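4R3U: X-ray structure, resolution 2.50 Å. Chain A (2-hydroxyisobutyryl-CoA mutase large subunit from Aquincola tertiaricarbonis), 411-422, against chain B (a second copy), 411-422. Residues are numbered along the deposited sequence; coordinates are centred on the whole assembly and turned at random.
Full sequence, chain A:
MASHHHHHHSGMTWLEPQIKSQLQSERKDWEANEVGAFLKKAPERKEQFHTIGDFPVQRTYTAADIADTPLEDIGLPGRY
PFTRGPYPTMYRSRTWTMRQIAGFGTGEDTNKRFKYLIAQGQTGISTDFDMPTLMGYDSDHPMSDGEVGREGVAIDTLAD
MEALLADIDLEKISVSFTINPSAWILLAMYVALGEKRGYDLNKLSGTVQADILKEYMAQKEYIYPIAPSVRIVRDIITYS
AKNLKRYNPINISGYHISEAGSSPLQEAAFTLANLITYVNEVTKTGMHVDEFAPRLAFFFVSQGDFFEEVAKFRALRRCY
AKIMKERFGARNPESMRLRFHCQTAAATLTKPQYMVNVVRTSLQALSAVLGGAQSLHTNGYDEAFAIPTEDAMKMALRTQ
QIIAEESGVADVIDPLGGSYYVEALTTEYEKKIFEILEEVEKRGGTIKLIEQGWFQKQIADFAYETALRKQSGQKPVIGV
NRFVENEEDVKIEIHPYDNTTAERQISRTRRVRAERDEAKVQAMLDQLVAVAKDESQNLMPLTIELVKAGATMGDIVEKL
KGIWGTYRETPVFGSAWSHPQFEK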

ATOM      1  N   ASP A 411     -14.127  -6.515   6.687  1.00 27.71           N
ATOM      2  CA  ASP A 411     -15.091  -6.913   7.730  1.00 28.07           C
ATOM      3  C   ASP A 411     -16.148  -5.889   8.146  1.00 31.76           C
ATOM      4  O   ASP A 411     -17.093  -6.269   8.823  1.00 33.22           O
ATOM      5  CB  ASP A 411     -14.368  -7.537   8.935  1.00 29.29           C
ATOM      6  CG  ASP A 411     -13.365  -8.634   8.590  1.00 34.71           C
ATOM      7  OD1 ASP A 411     -13.397  -9.127   7.451  1.00 34.30           O
ATOM      8  OD2 ASP A 411     -12.579  -9.041   9.492  1.00 40.72           O
ATOM      9  N   VAL A 412     -15.983  -4.605   7.771  1.00 25.38           N
ATOM     10  CA  VAL A 412     -16.941  -3.544   8.075  1.00 24.86           C
ATOM     11  C   VAL A 412     -17.318  -2.932   6.742  1.00 31.25           C
ATOM     12  O   VAL A 412     -16.421  -2.582   5.972  1.00 32.82           O
ATOM     13  CB  VAL A 412     -16.418  -2.502   9.117  1.00 26.56           C
ATOM     14  CG1 VAL A 412     -17.375  -1.321   9.273  1.00 26.73           C
ATOM     15  CG2 VAL A 412     -16.181  -3.159  10.471  1.00 25.99           C
ATOM     16  N   ILE A 413     -18.632  -2.863   6.436  1.00 28.19           N
ATOM     17  CA  ILE A 413     -19.119  -2.324   5.159  1.00 27.90           C
ATOM     18  C   ILE A 413     -19.084  -0.796   5.144  1.00 33.49           C
ATOM     19  O   ILE A 413     -19.536  -0.152   6.106  1.00 34.63           O
ATOM     20  CB  ILE A 413     -20.493  -2.909   4.706  1.00 31.79           C
ATOM     21  CG1 ILE A 413     -20.463  -4.442   4.718  1.00 32.17           C
ATOM     22  CG2 ILE A 413     -20.874  -2.405   3.294  1.00 31.33           C
ATOM     23  CD1 ILE A 413     -21.728  -5.046   4.838  1.00 36.55           C
ATOM     24  N   ASP A 414     -18.570  -0.226   4.019  1.00 28.56           N
ATOM     25  CA  ASP A 414     -18.406   1.216   3.778  1.00 26.80           C
ATOM     26  C   ASP A 414     -17.798   1.876   5.041  1.00 30.78           C
ATOM     27  O   ASP A 414     -18.470   2.669   5.725  1.00 30.14           O
ATOM     28  CB  ASP A 414     -19.737   1.868   3.335  1.00 27.21           C
ATOM     29  CG  ASP A 414     -19.547   3.256   2.768  1.00 33.63           C
ATOM     30  OD1 ASP A 414     -18.782   3.401   1.795  1.00 34.01           O
ATOM     31  OD2 ASP A 414     -20.119   4.199   3.323  1.00 40.71           O
ATOM     32  N   PRO A 415     -16.552   1.462   5.418  1.00 28.05           N
ATOM     33  CA  PRO A 415     -15.944   1.976   6.666  1.00 27.13           C
ATOM     34  C   PRO A 415     -15.737   3.481   6.676  1.00 30.39           C
ATOM     35  O   PRO A 415     -15.741   4.081   7.746  1.00 30.38           O
ATOM     36  CB  PRO A 415     -14.632   1.200   6.757  1.00 27.09           C
ATOM     37  CG  PRO A 415     -14.340   0.767   5.371  1.00 29.41           C
ATOM     38  CD  PRO A 415     -15.639   0.508   4.745  1.00 26.89           C
ATOM     39  N   LEU A 416     -15.613   4.090   5.473  1.00 26.94           N
ATOM     40  CA  LEU A 416     -15.438   5.529   5.316  1.00 26.85           C
ATOM     41  C   LEU A 416     -16.761   6.291   5.411  1.00 31.52           C
ATOM     42  O   LEU A 416     -16.747   7.522   5.414  1.00 33.51           O
ATOM     43  CB  LEU A 416     -14.668   5.891   4.024  1.00 25.93           C
ATOM     44  CG  LEU A 416     -13.256   5.316   3.817  1.00 29.04           C
ATOM     45  CD1 LEU A 416     -12.496   6.109   2.764  1.00 28.13           C
ATOM     46  CD2 LEU A 416     -12.463   5.324   5.077  1.00 29.54           C
ATOM     47  N   GLY A 417     -17.881   5.571   5.504  1.00 25.74           N
ATOM     48  CA  GLY A 417     -19.195   6.192   5.631  1.00 25.70           C
ATOM     49  C   GLY A 417     -19.254   7.093   6.836  1.00 29.85           C
ATOM     50  O   GLY A 417     -18.807   6.712   7.918  1.00 30.97           O
ATOM     51  N   GLY A 418     -19.728   8.306   6.630  1.00 27.00           N
ATOM     52  CA  GLY A 418     -19.827   9.294   7.696  1.00 27.42           C
ATOM     53  C   GLY A 418     -18.695  10.288   7.748  1.00 31.78           C
ATOM     54  O   GLY A 418     -18.866  11.369   8.316  1.00 33.54           O
ATOM     55  N   SER A 419     -17.522   9.924   7.188  1.00 27.33           N
ATOM     56  CA  SER A 419     -16.332  10.777   7.115  1.00 25.72           C
ATOM     57  C   SER A 419     -16.762  12.122   6.560  1.00 31.27           C
ATOM     58  O   SER A 419     -17.363  12.189   5.478  1.00 30.28           O
ATOM     59  CB  SER A 419     -15.270  10.150   6.213  1.00 25.78           C
ATOM     60  OG  SER A 419     -14.313  11.092   5.761  1.00 31.88           O
ATOM     61  N   TYR A 420     -16.505  13.191   7.326  1.00 28.47           N
ATOM     62  CA  TYR A 420     -16.906  14.525   6.903  1.00 29.32           C
ATOM     63  C   TYR A 420     -16.370  14.898   5.517  1.00 30.99           C
ATOM     64  O   TYR A 420     -17.127  15.376   4.681  1.00 31.12           O
ATOM     65  CB  TYR A 420     -16.549  15.558   7.968  1.00 31.65           C
ATOM     66  CG  TYR A 420     -17.032  15.229   9.365  1.00 33.83           C
ATOM     67  CD1 TYR A 420     -18.344  14.805   9.593  1.00 36.69           C
ATOM     68  CD2 TYR A 420     -16.199  15.400  10.469  1.00 34.36           C
ATOM     69  CE1 TYR A 420     -18.800  14.534  10.883  1.00 38.99           C
ATOM     70  CE2 TYR A 420     -16.656  15.171  11.765  1.00 36.33           C
ATOM     71  CZ  TYR A 420     -17.956  14.738  11.969  1.00 46.97           C
ATOM     72  OH  TYR A 420     -18.358  14.481  13.256  1.00 50.01           O
ATOM     73  N   TYR A 421     -15.102  14.580   5.254  1.00 25.88           N
ATOM     74  CA  TYR A 421     -14.427  14.837   3.991  1.00 24.83           C
ATOM     75  C   TYR A 421     -14.988  13.965   2.877  1.00 29.12           C
ATOM     76  O   TYR A 421     -15.411  14.514   1.849  1.00 30.42           O
ATOM     77  CB  TYR A 421     -12.891  14.690   4.154  1.00 25.47           C
ATOM     78  CG  TYR A 421     -12.082  14.733   2.869  1.00 27.00           C
ATOM     79  CD1 TYR A 421     -12.378  15.655   1.858  1.00 29.14           C
ATOM     80  CD2 TYR A 421     -10.992  13.884   2.679  1.00 26.28           C
ATOM     81  CE1 TYR A 421     -11.664  15.673   0.662  1.00 27.68           C
ATOM     82  CE2 TYR A 421     -10.251  13.913   1.495  1.00 26.74           C
ATOM     83  CZ  TYR A 421     -10.603  14.797   0.481  1.00 36.90           C
ATOM     84  OH  TYR A 421      -9.894  14.815  -0.702  1.00 41.15           O
ATOM     85  N   VAL A 422     -15.016  12.620   3.069  1.00 22.88           N
ATOM     86  CA  VAL A 422     -15.485  11.691   2.041  1.00 21.12           C
ATOM     87  C   VAL A 422     -16.944  11.980   1.718  1.00 27.54           C
ATOM     88  O   VAL A 422     -17.295  12.063   0.539  1.00 29.11           O
ATOM     89  CB  VAL A 422     -15.169  10.197   2.369  1.00 25.33           C
ATOM     90  CG1 VAL A 422     -15.649   9.236   1.263  1.00 24.86           C
ATOM     91  CG2 VAL A 422     -13.680   9.995   2.643  1.00 23.73           C
TER
ATOM     92  N   ASP B 411      -3.140  16.477   2.318  1.00 27.71           N
ATOM     93  CA  ASP B 411      -3.769  17.794   2.107  1.00 28.07           C
ATOM     94  C   ASP B 411      -5.035  18.111   2.902  1.00 31.76           C
ATOM     95  O   ASP B 411      -5.435  19.267   2.927  1.00 33.22           O
ATOM     96  CB  ASP B 411      -3.925  18.091   0.606  1.00 29.29           C
ATOM     97  CG  ASP B 411      -2.665  17.883  -0.229  1.00 34.71           C
ATOM     98  OD1 ASP B 411      -1.579  17.767   0.360  1.00 34.30           O
ATOM     99  OD2 ASP B 411      -2.766  17.894  -1.489  1.00 40.72           O
ATOM    100  N   VAL B 412      -5.674  17.101   3.525  1.00 25.38           N
ATOM    101  CA  VAL B 412      -6.870  17.283   4.345  1.00 24.86           C
ATOM    102  C   VAL B 412      -6.537  16.695   5.700  1.00 31.25           C
ATOM    103  O   VAL B 412      -6.068  15.557   5.757  1.00 32.82           O
ATOM    104  CB  VAL B 412      -8.169  16.687   3.707  1.00 26.56           C
ATOM    105  CG1 VAL B 412      -9.355  16.742   4.668  1.00 26.73           C
ATOM    106  CG2 VAL B 412      -8.518  17.409   2.411  1.00 25.99           C
ATOM    107  N   ILE B 413      -6.711  17.485   6.782  1.00 28.19           N
ATOM    108  CA  ILE B 413      -6.389  17.040   8.145  1.00 27.90           C
ATOM    109  C   ILE B 413      -7.469  16.116   8.705  1.00 33.49           C
ATOM    110  O   ILE B 413      -8.669  16.425   8.605  1.00 34.63           O
ATOM    111  CB  ILE B 413      -6.012  18.202   9.118  1.00 31.79           C
ATOM    112  CG1 ILE B 413      -4.910  19.082   8.515  1.00 32.17           C
ATOM    113  CG2 ILE B 413      -5.551  17.651  10.488  1.00 31.33           C
ATOM    114  CD1 ILE B 413      -4.865  20.390   9.032  1.00 36.55           C
ATOM    115  N   ASP B 414      -7.021  14.991   9.328  1.00 28.56           N
ATOM    116  CA  ASP B 414      -7.861  13.938   9.922  1.00 26.80           C
ATOM    117  C   ASP B 414      -9.007  13.590   8.940  1.00 30.78           C
ATOM    118  O   ASP B 414     -10.187  13.865   9.222  1.00 30.14           O
ATOM    119  CB  ASP B 414      -8.369  14.348  11.324  1.00 27.21           C
ATOM    120  CG  ASP B 414      -8.952  13.187  12.096  1.00 33.63           C
ATOM    121  OD1 ASP B 414      -8.236  12.187  12.297  1.00 34.01           O
ATOM    122  OD2 ASP B 414     -10.132  13.255  12.455  1.00 40.71           O
ATOM    123  N   PRO B 415      -8.647  13.077   7.725  1.00 28.05           N
ATOM    124  CA  PRO B 415      -9.678  12.807   6.698  1.00 27.13           C
ATOM    125  C   PRO B 415     -10.716  11.781   7.121  1.00 30.39           C
ATOM    126  O   PRO B 415     -11.843  11.835   6.642  1.00 30.38           O
ATOM    127  CB  PRO B 415      -8.857  12.351   5.494  1.00 27.09           C
ATOM    128  CG  PRO B 415      -7.572  11.876   6.058  1.00 29.41           C
ATOM    129  CD  PRO B 415      -7.299  12.726   7.219  1.00 26.89           C
ATOM    130  N   LEU B 416     -10.341  10.885   8.063  1.00 26.94           N
ATOM    131  CA  LEU B 416     -11.231   9.858   8.594  1.00 26.85           C
ATOM    132  C   LEU B 416     -12.166  10.399   9.676  1.00 31.52           C
ATOM    133  O   LEU B 416     -13.050   9.670  10.127  1.00 33.51           O
ATOM    134  CB  LEU B 416     -10.462   8.608   9.083  1.00 25.93           C
ATOM    135  CG  LEU B 416      -9.566   7.852   8.086  1.00 29.04           C
ATOM    136  CD1 LEU B 416      -9.265   6.446   8.586  1.00 28.13           C
ATOM    137  CD2 LEU B 416     -10.196   7.750   6.741  1.00 29.54           C
ATOM    138  N   GLY B 417     -11.985  11.660  10.073  1.00 25.74           N
ATOM    139  CA  GLY B 417     -12.837  12.289  11.076  1.00 25.70           C
ATOM    140  C   GLY B 417     -14.283  12.256  10.656  1.00 29.85           C
ATOM    141  O   GLY B 417     -14.602  12.563   9.507  1.00 30.97           O
ATOM    142  N   GLY B 418     -15.138  11.810  11.556  1.00 27.00           N
ATOM    143  CA  GLY B 418     -16.565  11.703  11.285  1.00 27.42           C
ATOM    144  C   GLY B 418     -17.036  10.327  10.888  1.00 31.78           C
ATOM    145  O   GLY B 418     -18.224  10.030  11.029  1.00 33.54           O
ATOM    146  N   SER B 419     -16.120   9.487  10.359  1.00 27.33           N
ATOM    147  CA  SER B 419     -16.393   8.105   9.954  1.00 25.72           C
ATOM    148  C   SER B 419     -17.106   7.418  11.104  1.00 31.27           C
ATOM    149  O   SER B 419     -16.599   7.405  12.235  1.00 30.28           O
ATOM    150  CB  SER B 419     -15.095   7.370   9.624  1.00 25.78           C
ATOM    151  OG  SER B 419     -15.243   5.961   9.655  1.00 31.88           O
ATOM    152  N   TYR B 420     -18.308   6.895  10.832  1.00 28.47           N
ATOM    153  CA  TYR B 420     -19.092   6.245  11.872  1.00 29.32           C
ATOM    154  C   TYR B 420     -18.327   5.121  12.580  1.00 30.99           C
ATOM    155  O   TYR B 420     -18.314   5.071  13.804  1.00 31.12           O
ATOM    156  CB  TYR B 420     -20.439   5.783  11.323  1.00 31.65           C
ATOM    157  CG  TYR B 420     -21.229   6.847  10.591  1.00 33.83           C
ATOM    158  CD1 TYR B 420     -21.396   8.123  11.134  1.00 36.69           C
ATOM    159  CD2 TYR B 420     -21.865   6.561   9.384  1.00 34.36           C
ATOM    160  CE1 TYR B 420     -22.151   9.094  10.476  1.00 38.99           C
ATOM    161  CE2 TYR B 420     -22.655   7.510   8.739  1.00 36.33           C
ATOM    162  CZ  TYR B 420     -22.797   8.774   9.286  1.00 46.97           C
ATOM    163  OH  TYR B 420     -23.547   9.697   8.601  1.00 50.01           O
ATOM    164  N   TYR B 421     -17.615   4.297  11.810  1.00 25.88           N
ATOM    165  CA  TYR B 421     -16.813   3.187  12.302  1.00 24.83           C
ATOM    166  C   TYR B 421     -15.600   3.683  13.077  1.00 29.12           C
ATOM    167  O   TYR B 421     -15.431   3.281  14.237  1.00 30.42           O
ATOM    168  CB  TYR B 421     -16.435   2.230  11.142  1.00 25.47           C
ATOM    169  CG  TYR B 421     -15.432   1.142  11.481  1.00 27.00           C
ATOM    170  CD1 TYR B 421     -15.510   0.435  12.687  1.00 29.14           C
ATOM    171  CD2 TYR B 421     -14.430   0.783  10.580  1.00 26.28           C
ATOM    172  CE1 TYR B 421     -14.571  -0.537  13.021  1.00 27.68           C
ATOM    173  CE2 TYR B 421     -13.499  -0.211  10.893  1.00 26.74           C
ATOM    174  CZ  TYR B 421     -13.562  -0.855  12.123  1.00 36.90           C
ATOM    175  OH  TYR B 421     -12.631  -1.819  12.451  1.00 41.15           O
ATOM    176  N   VAL B 422     -14.765   4.562  12.463  1.00 22.88           N
ATOM    177  CA  VAL B 422     -13.544   5.058  13.100  1.00 21.12           C
ATOM    178  C   VAL B 422     -13.901   5.816  14.370  1.00 27.54           C
ATOM    179  O   VAL B 422     -13.281   5.579  15.408  1.00 29.11           O
ATOM    180  CB  VAL B 422     -12.606   5.827  12.118  1.00 25.33           C
ATOM    181  CG1 VAL B 422     -11.314   6.321  12.800  1.00 24.86           C
ATOM    182  CG2 VAL B 422     -12.272   4.978  10.893  1.00 23.73           C
TER
HETATM  183  O   HOH W   1     -18.263   4.100   8.797  1.00 23.48           O
HETATM  184  O   HOH W   2     -13.162  14.030   7.593  1.00 23.48           O

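A recurring principle of homodimer interfaces is that a segment lying across a two-fold axis meets its own copy, so each bond it makes is made twice. The two 411-422 stretches of this mutase subunit are a compact example. They run past each other in opposite order, with Pro A415 nearest Tyr B421, Ser A419 beside Ser B419 at the axis (CA to CA 3.9 Å), and Tyr A421 nearest Pro B415. Together they bury 704 Å², although most of each stretch is loop and turn and only its last three residues begin a helix.

Along chain B, Asp B411 stands apart from the partner, and the contact opens with Val B412. Its CA-to-CB bond points toward chain A, and its methyls lie over one face of the Tyr A421 ring: CG2 sits 3.9 Å from the ring centroid in a CH-pi contact, close to the ring normal. Ile B413 and Asp B414 are out of reach, but Asp B414 begins a type I turn, closed by Gly B417 N donating to Asp B414 O at 3.0 Å. Within that turn Pro B415 serves two purposes. Its CB packs 3.9 Å from Tyr A421 CD2, while its carbonyl O accepts from Ser A419 OG at 2.7 Å. Leu B416 directs CA-to-CB away, yet its side chain bends back until CD2 touches the symmetry-related Leu A416 CD2 at 3.7 Å, an apolar contact of like with like.

A type II turn follows from Leu B416 to Ser B419, with Ser B419 N donating to Leu B416 O at 3.1 Å. Both glycines have steric grounds: a CB on Gly B417 would clash with Asp B414 OD2. One on Gly B418 would strike Tyr A420 CD1 and Gly A418 O, and the local backbone angles by themselves call for glycine. The bare backbone lets the aromatic ring close in, so that Gly B418 CA lies 3.5 Å from the centroid of the Tyr A420 ring, over its face. Gly B417 O, meanwhile, accepts from Tyr A420 N at 3.0 Å. Symmetry also has a price: Gly B418 O and Gly A418 O, both acceptors, lie 3.1 Å apart with no hydrogen bond between them.

Ser B419 links the interface to the helix. Its OG donates to Pro A415 O at 2.7 Å and accepts from Val B422 N at 3.2 Å, so one hydroxyl both crosses to the partner and caps its own helix. Next, Tyr B420 N donates to Gly A417 O at 3.0 Å, and its ring covers Gly A418 CA. Tyr B421 completes the reciprocal set by receiving Val A412 over its ring face and Pro A415 alongside. Its backbone N donates to water 1 at 3.1 Å; that water also lies within hydrogen-bonding distance of Pro A415 O (2.7 Å) and Gly A417 O (2.8 Å), tying the helix start to the partner's turns.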